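Side-chain contacts in nickel-dependent hydrogenase large subunit (Allochromatium vinosum, PDB 3MYR), which catalyses the oxidation of molecular hydrogen at a nickel-iron centre, handing the electrons to an acceptor, as the larger half of a heterodimer with an iron-sulfur small subunit: residues G62-V67 / I556-H561; F56-C61 / P215-G220; G69-R74 / L490-V495. All blocks are in the same frame, centred on the assembly; numbering follows the deposited sequence.

Interaction 1: residues G62-V67 / I556-H561; sequences GVCTLV and IACAVH. With MG (magnesium ion), chain O; NFV (Ni-Fe oxidized active center), chain N.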
ATOM      1  N   GLY B  62       1.097   3.481   1.828  1.00 18.33           N
ATOM      2  CA  GLY B  62       2.052   2.641   2.498  1.00 18.61           C
ATOM      3  C   GLY B  62       1.814   1.146   2.331  1.00 19.75           C
ATOM      4  O   GLY B  62       2.552   0.323   2.906  1.00 21.25           O
ATOM      5  N   VAL B  63       0.791   0.751   1.567  1.00 21.60           N
ATOM      6  CA  VAL B  63       0.606  -0.689   1.259  1.00 18.68           C
ATOM      7  C   VAL B  63       1.459  -0.979   0.029  1.00 20.39           C
ATOM      8  O   VAL B  63       2.350  -1.819   0.090  1.00 20.54           O
ATOM      9  CB  VAL B  63      -0.861  -1.047   0.941  1.00 21.90           C
ATOM     10  CG1 VAL B  63      -0.952  -2.547   0.483  1.00 19.76           C
ATOM     11  CG2 VAL B  63      -1.646  -0.860   2.177  1.00 17.21           C
ATOM     12  N   CYS B  64       1.251  -0.256  -1.088  1.00 19.34           N
ATOM     13  CA  CYS B  64       2.241  -0.335  -2.136  1.00 20.49           C
ATOM     14  C   CYS B  64       3.330   0.725  -1.756  1.00 20.81           C
ATOM     15  O   CYS B  64       3.569   1.687  -2.477  1.00 22.53           O
ATOM     16  CB  CYS B  64       1.674  -0.082  -3.544  1.00 18.21           C
ATOM     17  SG  CYS B  64       0.784   1.540  -3.568  1.00 21.68           S
ATOM     18  N   THR B  65       3.990   0.533  -0.627  1.00 23.08           N
ATOM     19  CA  THR B  65       5.105   1.403  -0.306  1.00 22.40           C
ATOM     20  C   THR B  65       6.168   1.134  -1.422  1.00 24.32           C
ATOM     21  O   THR B  65       5.958   0.203  -2.214  1.00 25.29           O
ATOM     22  CB  THR B  65       5.657   1.098   1.086  1.00 21.77           C
ATOM     23  OG1 THR B  65       6.633   2.098   1.379  1.00 23.72           O
ATOM     24  CG2 THR B  65       6.270  -0.279   1.146  1.00 19.88           C
ATOM     25  N   LEU B  66       7.166   2.004  -1.545  1.00 20.07           N
ATOM     26  CA  LEU B  66       8.193   1.930  -2.599  1.00 21.60           C
ATOM     27  C   LEU B  66       7.717   2.411  -3.982  1.00 21.28           C
ATOM     28  O   LEU B  66       8.443   3.118  -4.680  1.00 18.91           O
ATOM     29  CB  LEU B  66       8.911   0.527  -2.611  1.00 22.18           C
ATOM     30  CG  LEU B  66       9.780   0.187  -3.844  1.00 25.26           C
ATOM     31  CD1 LEU B  66      10.886  -0.697  -3.462  1.00 26.03           C
ATOM     32  CD2 LEU B  66       8.916  -0.490  -4.920  1.00 23.80           C
ATOM     33  N   VAL B  67       6.512   2.030  -4.427  1.00 19.56           N
ATOM     34  CA  VAL B  67       6.268   2.173  -5.883  1.00 20.36           C
ATOM     35  C   VAL B  67       6.137   3.630  -6.344  1.00 20.38           C
ATOM     36  O   VAL B  67       6.595   3.944  -7.442  1.00 20.56           O
ATOM     37  CB  VAL B  67       4.994   1.391  -6.398  1.00 23.80           C
ATOM     38  CG1 VAL B  67       5.115  -0.107  -5.973  1.00 16.72           C
ATOM     39  CG2 VAL B  67       3.729   2.061  -5.839  1.00 17.48           C
ATOM     40  N   ILE B 556      -7.361   3.045  -2.361  1.00 18.36           N
ATOM     41  CA  ILE B 556      -8.038   4.329  -2.691  1.00 18.23           C
ATOM     42  C   ILE B 556      -7.114   5.476  -2.296  1.00 19.23           C
ATOM     43  O   ILE B 556      -7.225   6.594  -2.811  1.00 17.24           O
ATOM     44  CB  ILE B 556      -9.424   4.456  -2.006  1.00 17.86           C
ATOM     45  CG1 ILE B 556     -10.400   3.302  -2.469  1.00 17.92           C
ATOM     46  CG2 ILE B 556     -10.046   5.784  -2.329  1.00 19.59           C
ATOM     47  CD1 ILE B 556     -10.318   2.830  -3.939  1.00 15.20           C
ATOM     48  N   ALA B 557      -6.190   5.216  -1.382  1.00 17.22           N
ATOM     49  CA  ALA B 557      -5.204   6.276  -1.112  1.00 17.67           C
ATOM     50  C   ALA B 557      -4.365   6.410  -2.395  1.00 19.79           C
ATOM     51  O   ALA B 557      -4.166   7.527  -2.899  1.00 20.26           O
ATOM     52  CB  ALA B 557      -4.268   5.871   0.108  1.00 16.21           C
ATOM     53  N   CYS B 558      -3.939   5.290  -2.993  1.00 16.10           N
ATOM     54  CA  CYS B 558      -3.301   5.422  -4.307  1.00 17.72           C
ATOM     55  C   CYS B 558      -4.210   6.077  -5.343  1.00 19.41           C
ATOM     56  O   CYS B 558      -3.770   6.933  -6.119  1.00 19.98           O
ATOM     57  CB  CYS B 558      -2.964   4.044  -4.855  1.00 16.84           C
ATOM     58  SG  CYS B 558      -1.351   3.497  -4.375  1.00 20.10           S
ATOM     59  N   ALA B 559      -5.471   5.611  -5.415  1.00 17.56           N
ATOM     60  CA  ALA B 559      -6.325   6.002  -6.547  1.00 19.88           C
ATOM     61  C   ALA B 559      -6.572   7.539  -6.562  1.00 19.52           C
ATOM     62  O   ALA B 559      -6.765   8.138  -7.634  1.00 20.33           O
ATOM     63  CB  ALA B 559      -7.712   5.261  -6.463  1.00 17.38           C
ATOM     64  N   VAL B 560      -6.749   8.104  -5.371  1.00 18.17           N
ATOM     65  CA  VAL B 560      -7.112   9.504  -5.228  1.00 18.17           C
ATOM     66  C   VAL B 560      -5.891  10.396  -4.912  1.00 20.73           C
ATOM     67  O   VAL B 560      -5.781  11.485  -5.473  1.00 22.46           O
ATOM     68  CB  VAL B 560      -8.131   9.706  -4.091  1.00 19.64           C
ATOM     69  CG1 VAL B 560      -8.449  11.244  -3.894  1.00 14.61           C
ATOM     70  CG2 VAL B 560      -9.361   8.851  -4.378  1.00 15.34           C
ATOM     71  N   HIS B 561      -4.995   9.958  -4.023  1.00 19.84           N
ATOM     72  CA  HIS B 561      -3.831  10.805  -3.653  1.00 20.40           C
ATOM     73  C   HIS B 561      -4.252  12.242  -3.272  1.00 23.79           C
ATOM     74  O   HIS B 561      -5.266  12.414  -2.519  1.00 22.20           O
ATOM     75  CB  HIS B 561      -2.643  10.748  -4.671  1.00 19.05           C
ATOM     76  CG  HIS B 561      -3.035  10.730  -6.127  1.00 22.09           C
ATOM     77  ND1 HIS B 561      -3.622   9.623  -6.734  1.00 21.09           N
ATOM     78  CD2 HIS B 561      -2.979  11.704  -7.091  1.00 18.26           C
ATOM     79  CE1 HIS B 561      -3.883   9.911  -8.016  1.00 14.84           C
ATOM     80  NE2 HIS B 561      -3.529  11.172  -8.254  1.00 20.10           N
ATOM     81  OXT HIS B 561      -3.580  13.261  -3.639  1.00 23.80           O
TER
HETATM   82 MG    MG O2006      -3.728  12.147 -10.109  1.00 13.41          MG
HETATM   83 FE   NFV N2005      -0.700   1.455  -5.332  1.00 16.26          FE
HETATM   84 NI   NFV N2005      -1.586   1.682  -2.461  1.00 22.31          NI
HETATM   85  C1  NFV N2005       0.094   2.167  -6.490  1.00 19.51           C
HETATM   86  O1  NFV N2005       0.718   2.668  -7.437  1.00 13.88           O
HETATM   87  C2  NFV N2005      -0.098  -0.223  -6.006  1.00 13.93           C
HETATM   88  N2  NFV N2005       0.300  -1.254  -6.433  1.00 15.96           N
HETATM   89  C3  NFV N2005      -2.292   1.380  -6.338  1.00 20.92           C
HETATM   90  N3  NFV N2005      -3.286   1.361  -6.957  1.00 16.89           N
HETATM   91  O4  NFV N2005      -1.644   0.462  -3.894  1.00 19.96           O
HETATM   92  O   HOH W   1      -3.770  13.149 -11.909  1.00 14.13           O
HETATM   93  O   HOH W   2      -5.242  10.868 -10.776  1.00 15.32           O
HETATM   94  O   HOH W   3      -5.260  13.478  -9.408  1.00 12.16           O
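Cys64 and Cys558 put their SG atoms side by side, 3.0 Å apart, on the same iron, too far for a disulfide and close because both sulfurs also serve the same metals. Followed outward from the backbone, Cys64 starts at the centre of an inverse gamma turn, and its CB lies beside the diatomic ligand atom C2 of the nickel-iron centre. The next bond turns SG between the backbone N and the carbonyl carbon (chi1 54°), which places Cys64 SG 2.3 Å from the iron (FE). The same SG is 2.6 Å from the nickel, so the sulfur bridges the two metals from one side. Cys558 comes from the second segment, on helix 556-560, its SG also 2.3 Å from the iron. Val67 places its CG2 methyl 3.5 Å from O1 of the centre. Further along, His561 ND1 donates to the Cys558 carbonyl O (2.8 Å, N-H...O angle 154°). That bond steadies the imidazole while NE2 binds magnesium at 2.1 Å, a site completed by three waters, Glu42 and the Ala506 carbonyl. With Cys61 and Cys555 on the nickel, this is the paired CxxC arrangement characteristic of the [NiFe] hydrogenase active site.

Interaction 2: residues F56-C61 / P215-G220; sequences FVQRIC and PNFVVG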
ATOM      1  N   PHE B  56       7.515  12.798  -0.661  1.00 19.45           N
ATOM      2  CA  PHE B  56       6.073  13.138  -0.585  1.00 18.20           C
ATOM      3  C   PHE B  56       5.192  12.083  -1.245  1.00 19.80           C
ATOM      4  O   PHE B  56       4.211  11.617  -0.644  1.00 18.36           O
ATOM      5  CB  PHE B  56       5.776  14.499  -1.271  1.00 16.62           C
ATOM      6  CG  PHE B  56       6.330  15.690  -0.543  1.00 19.54           C
ATOM      7  CD1 PHE B  56       7.720  15.981  -0.575  1.00 16.32           C
ATOM      8  CD2 PHE B  56       5.460  16.545   0.181  1.00 18.67           C
ATOM      9  CE1 PHE B  56       8.250  17.056   0.122  1.00 17.44           C
ATOM     10  CE2 PHE B  56       5.973  17.683   0.896  1.00 19.49           C
ATOM     11  CZ  PHE B  56       7.385  17.954   0.864  1.00 15.20           C
ATOM     12  N   VAL B  57       5.464  11.717  -2.500  1.00 17.29           N
ATOM     13  CA  VAL B  57       4.497  10.842  -3.172  1.00 18.89           C
ATOM     14  C   VAL B  57       4.620   9.368  -2.729  1.00 20.23           C
ATOM     15  O   VAL B  57       3.675   8.597  -2.836  1.00 20.11           O
ATOM     16  CB  VAL B  57       4.556  10.932  -4.693  1.00 18.81           C
ATOM     17  CG1 VAL B  57       4.210  12.350  -5.099  1.00 21.54           C
ATOM     18  CG2 VAL B  57       5.993  10.599  -5.215  1.00 18.77           C
ATOM     19  N   GLN B  58       5.740   8.986  -2.149  1.00 18.07           N
ATOM     20  CA  GLN B  58       5.725   7.689  -1.536  1.00 18.62           C
ATOM     21  C   GLN B  58       4.591   7.556  -0.510  1.00 17.70           C
ATOM     22  O   GLN B  58       3.973   6.474  -0.383  1.00 18.38           O
ATOM     23  CB  GLN B  58       7.067   7.344  -0.898  1.00 20.01           C
ATOM     24  CG  GLN B  58       7.053   5.843  -0.474  1.00 18.72           C
ATOM     25  CD  GLN B  58       8.404   5.300  -0.020  1.00 27.12           C
ATOM     26  OE1 GLN B  58       9.246   6.010   0.587  1.00 26.44           O
ATOM     27  NE2 GLN B  58       8.592   4.026  -0.260  1.00 20.58           N
ATOM     28  N   ARG B  59       4.335   8.639   0.223  1.00 19.03           N
ATOM     29  CA  ARG B  59       3.273   8.690   1.235  1.00 18.10           C
ATOM     30  C   ARG B  59       1.871   8.813   0.628  1.00 18.81           C
ATOM     31  O   ARG B  59       0.891   8.876   1.361  1.00 19.78           O
ATOM     32  CB  ARG B  59       3.532   9.815   2.269  1.00 18.62           C
ATOM     33  CG  ARG B  59       4.445   9.337   3.428  1.00 16.51           C
ATOM     34  CD  ARG B  59       5.893   8.937   2.950  1.00 13.40           C
ATOM     35  NE  ARG B  59       6.795   8.864   4.101  1.00 16.47           N
ATOM     36  CZ  ARG B  59       8.115   8.756   4.011  1.00 18.00           C
ATOM     37  NH1 ARG B  59       8.704   8.931   2.820  1.00 15.51           N
ATOM     38  NH2 ARG B  59       8.857   8.506   5.113  1.00 16.68           N
ATOM     39  N   ILE B  60       1.763   8.765  -0.690  1.00 17.81           N
ATOM     40  CA  ILE B  60       0.464   8.422  -1.271  1.00 18.62           C
ATOM     41  C   ILE B  60      -0.052   7.129  -0.651  1.00 19.63           C
ATOM     42  O   ILE B  60      -1.254   6.976  -0.402  1.00 19.22           O
ATOM     43  CB  ILE B  60       0.565   8.312  -2.827  1.00 18.43           C
ATOM     44  CG1 ILE B  60       0.652   9.766  -3.351  1.00 16.24           C
ATOM     45  CG2 ILE B  60      -0.678   7.530  -3.408  1.00 16.80           C
ATOM     46  CD1 ILE B  60       0.972   9.821  -4.949  1.00 15.90           C
ATOM     47  N   CYS B  61       0.840   6.167  -0.412  1.00 19.35           N
ATOM     48  CA  CYS B  61       0.328   4.875   0.031  1.00 20.17           C
ATOM     49  C   CYS B  61       1.387   4.018   0.651  1.00 19.18           C
ATOM     50  O   CYS B  61       2.456   3.886   0.105  1.00 19.53           O
ATOM     51  CB  CYS B  61      -0.374   4.116  -1.102  1.00 22.07           C
ATOM     52  SG  CYS B  61      -1.255   2.653  -0.434  1.00 23.91           S
ATOM     53  N   PRO B 215      10.707   2.875   2.421  1.00 17.51           N
ATOM     54  CA  PRO B 215      12.159   3.006   2.286  1.00 15.41           C
ATOM     55  C   PRO B 215      12.585   4.306   1.562  1.00 18.56           C
ATOM     56  O   PRO B 215      11.753   4.996   0.901  1.00 16.96           O
ATOM     57  CB  PRO B 215      12.558   1.754   1.465  1.00 17.41           C
ATOM     58  CG  PRO B 215      11.299   1.461   0.660  1.00 17.29           C
ATOM     59  CD  PRO B 215      10.172   1.717   1.688  1.00 15.78           C
ATOM     60  N   ASN B 216      13.887   4.604   1.616  1.00 16.89           N
ATOM     61  CA  ASN B 216      14.426   5.823   0.941  1.00 18.00           C
ATOM     62  C   ASN B 216      14.904   5.586  -0.489  1.00 18.72           C
ATOM     63  O   ASN B 216      15.387   4.492  -0.818  1.00 17.68           O
ATOM     64  CB  ASN B 216      15.561   6.431   1.817  1.00 17.13           C
ATOM     65  CG  ASN B 216      15.020   6.824   3.210  1.00 21.70           C
ATOM     66  OD1 ASN B 216      15.348   6.188   4.213  1.00 22.88           O
ATOM     67  ND2 ASN B 216      14.077   7.743   3.232  1.00 14.63           N
ATOM     68  N   PHE B 217      14.832   6.643  -1.295  1.00 20.28           N
ATOM     69  CA  PHE B 217      15.246   6.587  -2.694  1.00 20.14           C
ATOM     70  C   PHE B 217      16.051   7.828  -2.977  1.00 20.51           C
ATOM     71  O   PHE B 217      16.067   8.715  -2.179  1.00 17.21           O
ATOM     72  CB  PHE B 217      14.038   6.535  -3.638  1.00 19.42           C
ATOM     73  CG  PHE B 217      13.244   5.305  -3.469  1.00 23.97           C
ATOM     74  CD1 PHE B 217      13.608   4.145  -4.141  1.00 25.28           C
ATOM     75  CD2 PHE B 217      12.241   5.256  -2.479  1.00 20.47           C
ATOM     76  CE1 PHE B 217      12.964   2.940  -3.828  1.00 29.37           C
ATOM     77  CE2 PHE B 217      11.532   4.106  -2.213  1.00 26.03           C
ATOM     78  CZ  PHE B 217      11.888   2.926  -2.877  1.00 28.03           C
ATOM     79  N   VAL B 218      16.847   7.838  -4.041  1.00 20.26           N
ATOM     80  CA  VAL B 218      17.365   9.126  -4.498  1.00 21.87           C
ATOM     81  C   VAL B 218      17.277   9.237  -6.007  1.00 22.05           C
ATOM     82  O   VAL B 218      17.452   8.234  -6.746  1.00 20.22           O
ATOM     83  CB  VAL B 218      18.856   9.406  -4.166  1.00 23.71           C
ATOM     84  CG1 VAL B 218      18.981   9.854  -2.842  1.00 29.60           C
ATOM     85  CG2 VAL B 218      19.704   8.167  -4.399  1.00 18.40           C
ATOM     86  N   VAL B 219      17.152  10.482  -6.467  1.00 21.74           N
ATOM     87  CA  VAL B 219      17.162  10.714  -7.888  1.00 20.66           C
ATOM     88  C   VAL B 219      18.591  10.474  -8.400  1.00 21.91           C
ATOM     89  O   VAL B 219      19.520  11.135  -7.931  1.00 19.92           O
ATOM     90  CB  VAL B 219      16.839  12.198  -8.187  1.00 21.00           C
ATOM     91  CG1 VAL B 219      17.179  12.473  -9.725  1.00 18.31           C
ATOM     92  CG2 VAL B 219      15.386  12.446  -7.854  1.00 17.32           C
ATOM     93  N   GLY B 220      18.754   9.619  -9.403  1.00 21.41           N
ATOM     94  CA  GLY B 220      20.090   9.369  -9.903  1.00 22.23           C
ATOM     95  C   GLY B 220      20.726   8.074  -9.423  1.00 22.02           C
ATOM     96  O   GLY B 220      21.828   7.737  -9.846  1.00 22.71           O
TER
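Helix 53-58 meets the extended loop 215-220 at Gln58 and Pro215, whose CA atoms are 8.8 Å apart, a gap that one long side chain spans. This helix leads directly into the first CxxC motif of the [NiFe] hydrogenase fold, whose Cys61 binds the nickel. Gln58 holds CG anti to the backbone N (chi1 -170°) and stays extended beyond it, which carries the side chain to the loop, crossing Pro215 and Phe217 at about a right angle. As modelled, OE1 of Gln58 stands 2.7 Å from the carbonyl O of Pro215, while NE2 lies close to the backbone N of Leu66. Like atoms so close suggest that the amide is probably turned over, and turned back its nitrogen may hydrogen-bond the Pro215 carbonyl. Next in sequence, Arg59 reaches the small subunit, where its NH2 bonds the carbonyl O of that subunit's Cys147, and it touches an iron-sulfur cluster. The aromatic side of the contact is less ambiguous in shape: the Gln58 amide lies at the rim of the Phe217 ring, close to the ring plane, with the two planes 66° apart and Gln58 CD 4.0 Å from Phe217 CE2.

Interaction 3: residues G69-R74 / L490-V495; sequences GIASVR and LGHWIV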
ATOM      1  N   GLY B  69       7.813   6.118  -4.776  1.00 17.00           N
ATOM      2  CA  GLY B  69       9.181   6.567  -4.715  1.00 17.01           C
ATOM      3  C   GLY B  69       9.861   6.234  -6.041  1.00 18.95           C
ATOM      4  O   GLY B  69      10.537   7.059  -6.616  1.00 21.61           O
ATOM      5  N   ILE B  70       9.750   5.000  -6.496  1.00 18.73           N
ATOM      6  CA  ILE B  70      10.362   4.606  -7.744  1.00 20.81           C
ATOM      7  C   ILE B  70       9.831   5.413  -8.958  1.00 21.48           C
ATOM      8  O   ILE B  70      10.616   5.910  -9.765  1.00 20.41           O
ATOM      9  CB  ILE B  70      10.220   3.050  -7.941  1.00 22.62           C
ATOM     10  CG1 ILE B  70      11.354   2.424  -7.105  1.00 25.57           C
ATOM     11  CG2 ILE B  70      10.436   2.688  -9.456  1.00 17.52           C
ATOM     12  CD1 ILE B  70      11.203   1.080  -6.959  1.00 37.45           C
ATOM     13  N   ALA B  71       8.510   5.541  -9.089  1.00 18.94           N
ATOM     14  CA  ALA B  71       7.940   6.279 -10.220  1.00 20.97           C
ATOM     15  C   ALA B  71       8.410   7.753 -10.184  1.00 21.67           C
ATOM     16  O   ALA B  71       8.720   8.344 -11.227  1.00 22.47           O
ATOM     17  CB  ALA B  71       6.407   6.224 -10.151  1.00 20.16           C
ATOM     18  N   SER B  72       8.494   8.317  -8.968  1.00 19.81           N
ATOM     19  CA  SER B  72       8.920   9.688  -8.800  1.00 20.67           C
ATOM     20  C   SER B  72      10.354   9.928  -9.225  1.00 20.54           C
ATOM     21  O   SER B  72      10.624  10.845 -10.000  1.00 20.67           O
ATOM     22  CB  SER B  72       8.728  10.176  -7.352  1.00 19.31           C
ATOM     23  OG  SER B  72       9.022  11.549  -7.285  1.00 19.52           O
ATOM     24  N   VAL B  73      11.298   9.104  -8.773  1.00 19.25           N
ATOM     25  CA  VAL B  73      12.737   9.397  -9.100  1.00 18.58           C
ATOM     26  C   VAL B  73      12.886   9.085 -10.600  1.00 18.89           C
ATOM     27  O   VAL B  73      13.677   9.736 -11.293  1.00 22.29           O
ATOM     28  CB  VAL B  73      13.758   8.552  -8.254  1.00 17.84           C
ATOM     29  CG1 VAL B  73      13.725   8.977  -6.748  1.00 17.59           C
ATOM     30  CG2 VAL B  73      13.438   7.075  -8.369  1.00 16.65           C
ATOM     31  N   ARG B  74      12.166   8.093 -11.110  1.00 18.56           N
ATOM     32  CA  ARG B  74      12.204   7.818 -12.574  1.00 18.67           C
ATOM     33  C   ARG B  74      11.646   9.008 -13.397  1.00 19.97           C
ATOM     34  O   ARG B  74      12.121   9.257 -14.514  1.00 18.78           O
ATOM     35  CB  ARG B  74      11.375   6.592 -12.943  1.00 19.54           C
ATOM     36  CG  ARG B  74      12.077   5.269 -12.649  1.00 20.22           C
ATOM     37  CD  ARG B  74      11.193   4.066 -12.977  1.00 20.23           C
ATOM     38  NE  ARG B  74      11.877   2.787 -12.699  1.00 16.89           N
ATOM     39  CZ  ARG B  74      11.309   1.589 -12.826  1.00 21.03           C
ATOM     40  NH1 ARG B  74      10.048   1.507 -13.204  1.00 18.98           N
ATOM     41  NH2 ARG B  74      11.983   0.467 -12.529  1.00 19.33           N
ATOM     42  N   LEU B 490       1.541   2.547 -13.425  1.00 19.16           N
ATOM     43  CA  LEU B 490       1.605   3.719 -12.576  1.00 18.56           C
ATOM     44  C   LEU B 490       2.471   4.673 -13.351  1.00 20.79           C
ATOM     45  O   LEU B 490       3.514   4.253 -13.871  1.00 20.75           O
ATOM     46  CB  LEU B 490       2.338   3.403 -11.227  1.00 17.93           C
ATOM     47  CG  LEU B 490       2.856   4.597 -10.393  1.00 18.49           C
ATOM     48  CD1 LEU B 490       1.677   5.405  -9.853  1.00 19.32           C
ATOM     49  CD2 LEU B 490       3.651   4.099  -9.127  1.00 18.30           C
ATOM     50  N   GLY B 491       2.067   5.944 -13.430  1.00 20.34           N
ATOM     51  CA  GLY B 491       2.903   6.958 -14.067  1.00 20.10           C
ATOM     52  C   GLY B 491       2.852   8.249 -13.232  1.00 20.87           C
ATOM     53  O   GLY B 491       1.763   8.586 -12.687  1.00 21.13           O
ATOM     54  N   HIS B 492       3.987   8.977 -13.161  1.00 17.25           N
ATOM     55  CA  HIS B 492       4.045  10.281 -12.570  1.00 19.37           C
ATOM     56  C   HIS B 492       4.521  11.184 -13.690  1.00 22.13           C
ATOM     57  O   HIS B 492       5.607  10.957 -14.233  1.00 20.36           O
ATOM     58  CB  HIS B 492       5.061  10.342 -11.443  1.00 17.88           C
ATOM     59  CG  HIS B 492       4.628   9.620 -10.197  1.00 19.22           C
ATOM     60  ND1 HIS B 492       5.253   9.798  -8.991  1.00 18.86           N
ATOM     61  CD2 HIS B 492       3.605   8.758  -9.967  1.00 19.02           C
ATOM     62  CE1 HIS B 492       4.658   9.056  -8.070  1.00 20.05           C
ATOM     63  NE2 HIS B 492       3.626   8.451  -8.630  1.00 19.04           N
ATOM     64  N   TRP B 493       3.729  12.208 -14.030  1.00 20.90           N
ATOM     65  CA  TRP B 493       4.187  13.152 -15.058  1.00 22.28           C
ATOM     66  C   TRP B 493       4.631  14.431 -14.344  1.00 23.12           C
ATOM     67  O   TRP B 493       3.851  15.001 -13.570  1.00 24.28           O
ATOM     68  CB  TRP B 493       3.026  13.464 -15.990  1.00 21.52           C
ATOM     69  CG  TRP B 493       2.766  12.399 -17.006  1.00 19.50           C
ATOM     70  CD1 TRP B 493       3.086  12.467 -18.347  1.00 25.62           C
ATOM     71  CD2 TRP B 493       2.025  11.175 -16.828  1.00 19.84           C
ATOM     72  NE1 TRP B 493       2.625  11.349 -18.988  1.00 25.34           N
ATOM     73  CE2 TRP B 493       1.995  10.530 -18.082  1.00 21.65           C
ATOM     74  CE3 TRP B 493       1.491  10.495 -15.691  1.00 21.71           C
ATOM     75  CZ2 TRP B 493       1.370   9.290 -18.274  1.00 23.34           C
ATOM     76  CZ3 TRP B 493       0.852   9.282 -15.872  1.00 19.56           C
ATOM     77  CH2 TRP B 493       0.802   8.672 -17.159  1.00 20.99           C
ATOM     78  N   ILE B 494       5.862  14.868 -14.573  1.00 23.23           N
ATOM     79  CA  ILE B 494       6.363  16.076 -13.861  1.00 22.96           C
ATOM     80  C   ILE B 494       6.724  17.168 -14.871  1.00 22.05           C
ATOM     81  O   ILE B 494       7.286  16.892 -15.933  1.00 22.12           O
ATOM     82  CB  ILE B 494       7.571  15.772 -12.986  1.00 22.82           C
ATOM     83  CG1 ILE B 494       7.999  16.999 -12.171  1.00 21.95           C
ATOM     84  CG2 ILE B 494       8.766  15.261 -13.850  1.00 21.90           C
ATOM     85  CD1 ILE B 494       9.128  16.656 -11.108  1.00 20.71           C
ATOM     86  N   VAL B 495       6.468  18.407 -14.496  1.00 22.94           N
ATOM     87  CA  VAL B 495       6.927  19.514 -15.283  1.00 23.17           C
ATOM     88  C   VAL B 495       7.733  20.384 -14.373  1.00 23.42           C
ATOM     89  O   VAL B 495       7.242  20.795 -13.291  1.00 24.22           O
ATOM     90  CB  VAL B 495       5.702  20.324 -15.870  1.00 22.56           C
ATOM     91  CG1 VAL B 495       6.138  21.578 -16.599  1.00 23.55           C
ATOM     92  CG2 VAL B 495       4.848  19.404 -16.749  1.00 23.31           C
TER
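A helix laid on an antiparallel sheet is the element at work here: Ala71 of helix 67-80 presses on Leu490 and His492 of strand 488-497, the central strand of three. The short segments run in roughly the same direction, 37° apart, and their axes approach to 7.7 Å, a closeness that the small alanine permits. The Ala71 methyl sits almost exactly over the middle of the His492 imidazole, 3.7 Å from CB to the ring centroid and 4° off the ring normal, a CH-pi contact over one face. Leu490, two residues earlier and pointing to the same side, has CG anti to the backbone N (chi1 163°), which carries its CD2 to 3.6 Å from Ala71 CB, so one methyl meets both a ring face and a branch tip. The histidine is fixed from its rim as well. ND1 is hydrogen-bonded to the Tyr504 hydroxyl, which also bonds Ser72 OG, and NE2 to His68 ND1; partners at both nitrogens hold the imidazole against rotation and satisfy its buried polar atoms. Against the ring itself Ser72 has its backbone N obliquely placed 3.6 Å from His492 ND1, without a hydrogen bond. Leu490 also touches the nickel-iron centre. Strands 476-485 and 500-507 flank the central strand, Val57 of helix 53-58 closes on Ser72 and His492, and helix 86-112 packs against Ile70, Val73 and Arg74.

Overall arrangement
All three contacts are buried, yet each uses different chemistry. Interaction 1 is made by metal-bound sulfurs, interaction 2 by an amide reaching a loop, and interaction 3 by a methyl on an imidazole face. They share a continuous run of chain: helix 53-58, the loop 62-67 and helix 67-80 follow one another, and each meets a partner distant in sequence. Gln58 adjoins Thr65 and Leu66, joining interactions 1 and 2; Phe217 packs on Ile70, joining interactions 2 and 3; and Val67 O meets Leu490 CD2, joining interactions 1 and 3. Interaction 1 lies nearest the middle, its centre about 9 Å from the chain's, against about 17 and about 16 Å for interactions 2 and 3.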